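Local coordinates for precorrin-6A reductase (Rhodobacter capsulatus, PDB 4X7G), which probably catalyses the NADPH-dependent reduction of precorrin-6A, a step on the way to cobalamin, and binds NADP and a reduced precorrin with its two Rossmann-fold domains, at residues A[227-232]-A[238-243]. Residues are numbered along the deposited sequence; the frame is centred on the assembly and turned at random.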
ATOM      1  N   ALA A 227      10.577 -14.897  -0.520  1.00 19.55           N
ATOM      2  CA  ALA A 227      10.802 -14.782  -1.939  1.00 19.77           C
ATOM      3  C   ALA A 227       9.612 -15.368  -2.754  1.00 16.43           C
ATOM      4  O   ALA A 227       9.050 -16.358  -2.395  1.00 17.76           O
ATOM      5  CB  ALA A 227      12.022 -15.623  -2.321  1.00 22.29           C
ATOM      6  N   ARG A 228       9.312 -14.619  -3.816  1.00 16.05           N
ATOM      7  CA  ARG A 228       8.328 -14.994  -4.815  1.00 15.30           C
ATOM      8  C   ARG A 228       8.570 -14.188  -6.057  1.00 15.34           C
ATOM      9  O   ARG A 228       9.310 -13.157  -6.059  1.00 16.77           O
ATOM     10  CB  ARG A 228       6.880 -14.927  -4.321  1.00 16.35           C
ATOM     11  CG  ARG A 228       6.243 -13.534  -4.274  1.00 15.88           C
ATOM     12  CD  ARG A 228       6.788 -12.713  -3.107  1.00 15.81           C
ATOM     13  NE  ARG A 228       5.797 -11.722  -2.693  1.00 16.13           N
ATOM     14  CZ  ARG A 228       6.051 -10.459  -2.355  1.00 17.48           C
ATOM     15  NH1 ARG A 228       5.045  -9.672  -2.068  1.00 15.52           N
ATOM     16  NH2 ARG A 228       7.256  -9.961  -2.433  1.00 18.33           N
ATOM     17  N   ASP A 229       7.987 -14.586  -7.188  1.00 13.46           N
ATOM     18  CA  ASP A 229       8.132 -13.850  -8.367  1.00 13.70           C
ATOM     19  C   ASP A 229       7.651 -12.406  -8.183  1.00 14.19           C
ATOM     20  O   ASP A 229       6.588 -12.233  -7.594  1.00 14.32           O
ATOM     21  CB  ASP A 229       7.314 -14.459  -9.540  1.00 14.97           C
ATOM     22  CG  ASP A 229       7.888 -15.755 -10.137  1.00 17.01           C
ATOM     23  OD1 ASP A 229       8.928 -16.252  -9.668  1.00 18.72           O
ATOM     24  OD2 ASP A 229       7.225 -16.272 -11.049  1.00 17.97           O
ATOM     25  N   ILE A 230       8.415 -11.454  -8.700  1.00 15.89           N
ATOM     26  CA  ILE A 230       8.039 -10.009  -8.626  1.00 15.74           C
ATOM     27  C   ILE A 230       7.801  -9.519 -10.018  1.00 16.99           C
ATOM     28  O   ILE A 230       8.636  -9.708 -10.976  1.00 19.35           O
ATOM     29  CB  ILE A 230       9.190  -9.189  -8.034  1.00 16.62           C
ATOM     30  CG1 ILE A 230       9.575  -9.733  -6.697  1.00 23.18           C
ATOM     31  CG2 ILE A 230       8.828  -7.707  -8.032  1.00 20.52           C
ATOM     32  CD1 ILE A 230       8.576  -9.791  -5.694  1.00 20.38           C
ATOM     33  N   CYS A 231       6.654  -8.882 -10.255  1.00 15.28           N
ATOM     34  CA  CYS A 231       6.231  -8.288 -11.487  1.00 14.46           C
ATOM     35  C   CYS A 231       6.270  -6.800 -11.173  1.00 15.74           C
ATOM     36  O   CYS A 231       5.414  -6.284 -10.418  1.00 15.86           O
ATOM     37  CB  CYS A 231       4.845  -8.811 -11.890  1.00 14.60           C
ATOM     38  SG  CYS A 231       4.835 -10.584 -12.318  1.00 15.36           S
ATOM     39  N   ALA A 232       7.191  -6.100 -11.716  1.00 16.70           N
ATOM     40  CA  ALA A 232       7.470  -4.712 -11.273  1.00 18.51           C
ATOM     41  C   ALA A 232       6.665  -3.670 -11.960  1.00 18.47           C
ATOM     42  O   ALA A 232       6.700  -2.475 -11.485  1.00 21.06           O
ATOM     43  CB  ALA A 232       8.985  -4.354 -11.466  1.00 19.74           C
HETATM   44  N   MSE A 238       1.283  -8.609 -17.109  0.50 13.93           N
HETATM   45  CA  MSE A 238       0.574  -9.174 -18.191  0.50 13.50           C
HETATM   46  C   MSE A 238       1.445 -10.232 -18.914  0.50 13.55           C
HETATM   47  O   MSE A 238       0.954 -11.255 -19.312  0.50 13.95           O
HETATM   48  CB  MSE A 238       0.149  -8.115 -19.182  0.50 15.66           C
HETATM   49  CG  MSE A 238      -0.868  -7.134 -18.480  0.50 15.00           C
HETATM   50 SE   MSE A 238      -2.330  -7.815 -17.287  0.50 16.02          SE
HETATM   51  CE  MSE A 238      -3.168  -8.878 -18.669  0.50 15.59           C
ATOM     52  N   GLY A 239       2.752  -9.962 -19.035  1.00 14.31           N
ATOM     53  CA  GLY A 239       3.682 -10.990 -19.620  1.00 13.46           C
ATOM     54  C   GLY A 239       3.759 -12.213 -18.749  1.00 12.50           C
ATOM     55  O   GLY A 239       3.784 -13.343 -19.259  1.00 13.68           O
ATOM     56  N   TRP A 240       3.851 -12.038 -17.427  1.00 11.47           N
ATOM     57  CA  TRP A 240       3.878 -13.168 -16.504  1.00 11.76           C
ATOM     58  C   TRP A 240       2.643 -13.979 -16.633  1.00 11.88           C
ATOM     59  O   TRP A 240       2.690 -15.228 -16.680  1.00 12.35           O
ATOM     60  CB  TRP A 240       4.121 -12.625 -15.095  1.00 11.78           C
ATOM     61  CG  TRP A 240       4.213 -13.663 -14.017  1.00 11.94           C
ATOM     62  CD1 TRP A 240       5.394 -14.144 -13.461  1.00 12.20           C
ATOM     63  CD2 TRP A 240       3.173 -14.328 -13.354  1.00 12.14           C
ATOM     64  NE1 TRP A 240       5.123 -15.059 -12.511  1.00 12.61           N
ATOM     65  CE2 TRP A 240       3.770 -15.224 -12.423  1.00 12.46           C
ATOM     66  CE3 TRP A 240       1.777 -14.230 -13.391  1.00 11.94           C
ATOM     67  CZ2 TRP A 240       3.020 -16.032 -11.634  1.00 13.40           C
ATOM     68  CZ3 TRP A 240       1.045 -15.020 -12.569  1.00 12.10           C
ATOM     69  CH2 TRP A 240       1.631 -15.915 -11.686  1.00 12.75           C
ATOM     70  N   LEU A 241       1.443 -13.346 -16.727  1.00 11.81           N
ATOM     71  CA  LEU A 241       0.251 -14.105 -16.804  1.00 12.03           C
ATOM     72  C   LEU A 241       0.222 -14.925 -18.108  1.00 11.83           C
ATOM     73  O   LEU A 241      -0.154 -16.100 -18.081  1.00 12.85           O
ATOM     74  CB  LEU A 241      -0.986 -13.171 -16.789  1.00 12.83           C
ATOM     75  CG  LEU A 241      -1.368 -12.610 -15.443  1.00 12.09           C
ATOM     76  CD1 LEU A 241      -2.362 -11.446 -15.550  1.00 14.39           C
ATOM     77  CD2 LEU A 241      -1.922 -13.673 -14.570  1.00 13.59           C
ATOM     78  N   ALA A 242       0.578 -14.278 -19.200  1.00 13.46           N
ATOM     79  CA  ALA A 242       0.635 -15.017 -20.481  1.00 13.34           C
ATOM     80  C   ALA A 242       1.585 -16.249 -20.413  1.00 13.14           C
ATOM     81  O   ALA A 242       1.221 -17.359 -20.796  1.00 13.61           O
ATOM     82  CB  ALA A 242       0.994 -14.118 -21.611  1.00 15.85           C
ATOM     83  N   ASP A 243       2.754 -15.948 -19.845  1.00 13.25           N
ATOM     84  CA  ASP A 243       3.804 -17.018 -19.682  1.00 12.20           C
ATOM     85  C   ASP A 243       3.346 -18.162 -18.861  1.00 14.07           C
ATOM     86  O   ASP A 243       3.736 -19.345 -19.135  1.00 14.53           O
ATOM     87  CB  ASP A 243       5.041 -16.457 -19.053  1.00 13.90           C
ATOM     88  CG  ASP A 243       5.897 -15.665 -19.901  1.00 13.59           C
ATOM     89  OD1 ASP A 243       5.719 -15.504 -21.158  1.00 15.26           O
ATOM     90  OD2 ASP A 243       6.900 -15.069 -19.377  1.00 16.71           O
TER
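Trp240 reaches from the last helix of the chain to the edge strand beside it and meets two side chains there, Asp229 and Cys231. Its indole CG stands anti to the backbone N (chi1 -179°), which carries the ring away from the helix, and chi2 of 100° turns its N-H edge to Asp229. NE1 gives that proton to Asp229 OD2 at 2.8 Å in an almost straight bond, with the oxygen lying in the ring plane. The carboxylate accepts through its anti lone pair and stands nearly perpendicular to the indole, 85° between the planes. Aspartate suits this exposed position: its short side chain presents an acceptor to the N-H of a buried indole.

Two residues on, the Cys231 sulfur approaches the five-membered ring obliquely, SG 4.0 Å from its centroid and 3.5 Å from Trp240 CB. A polarisable sulfur suits a place beside an aromatic ring, and the disulfide to Cys95 fixes where it lies. A leucine in place of Trp240 would probably leave Asp229 OD2 without its indole donor and the disulfide without its aromatic neighbour.

The ring also stacks with His244 and touches Ala93 and Cys95. Helix 234-243 thus packs beside strand 229-231, which is outermost in one parallel Rossmann-type sheet and bonds to strand 93-97 through the backbone of Ala96; Leu241 meanwhile touches Leu20 of helix 11-22.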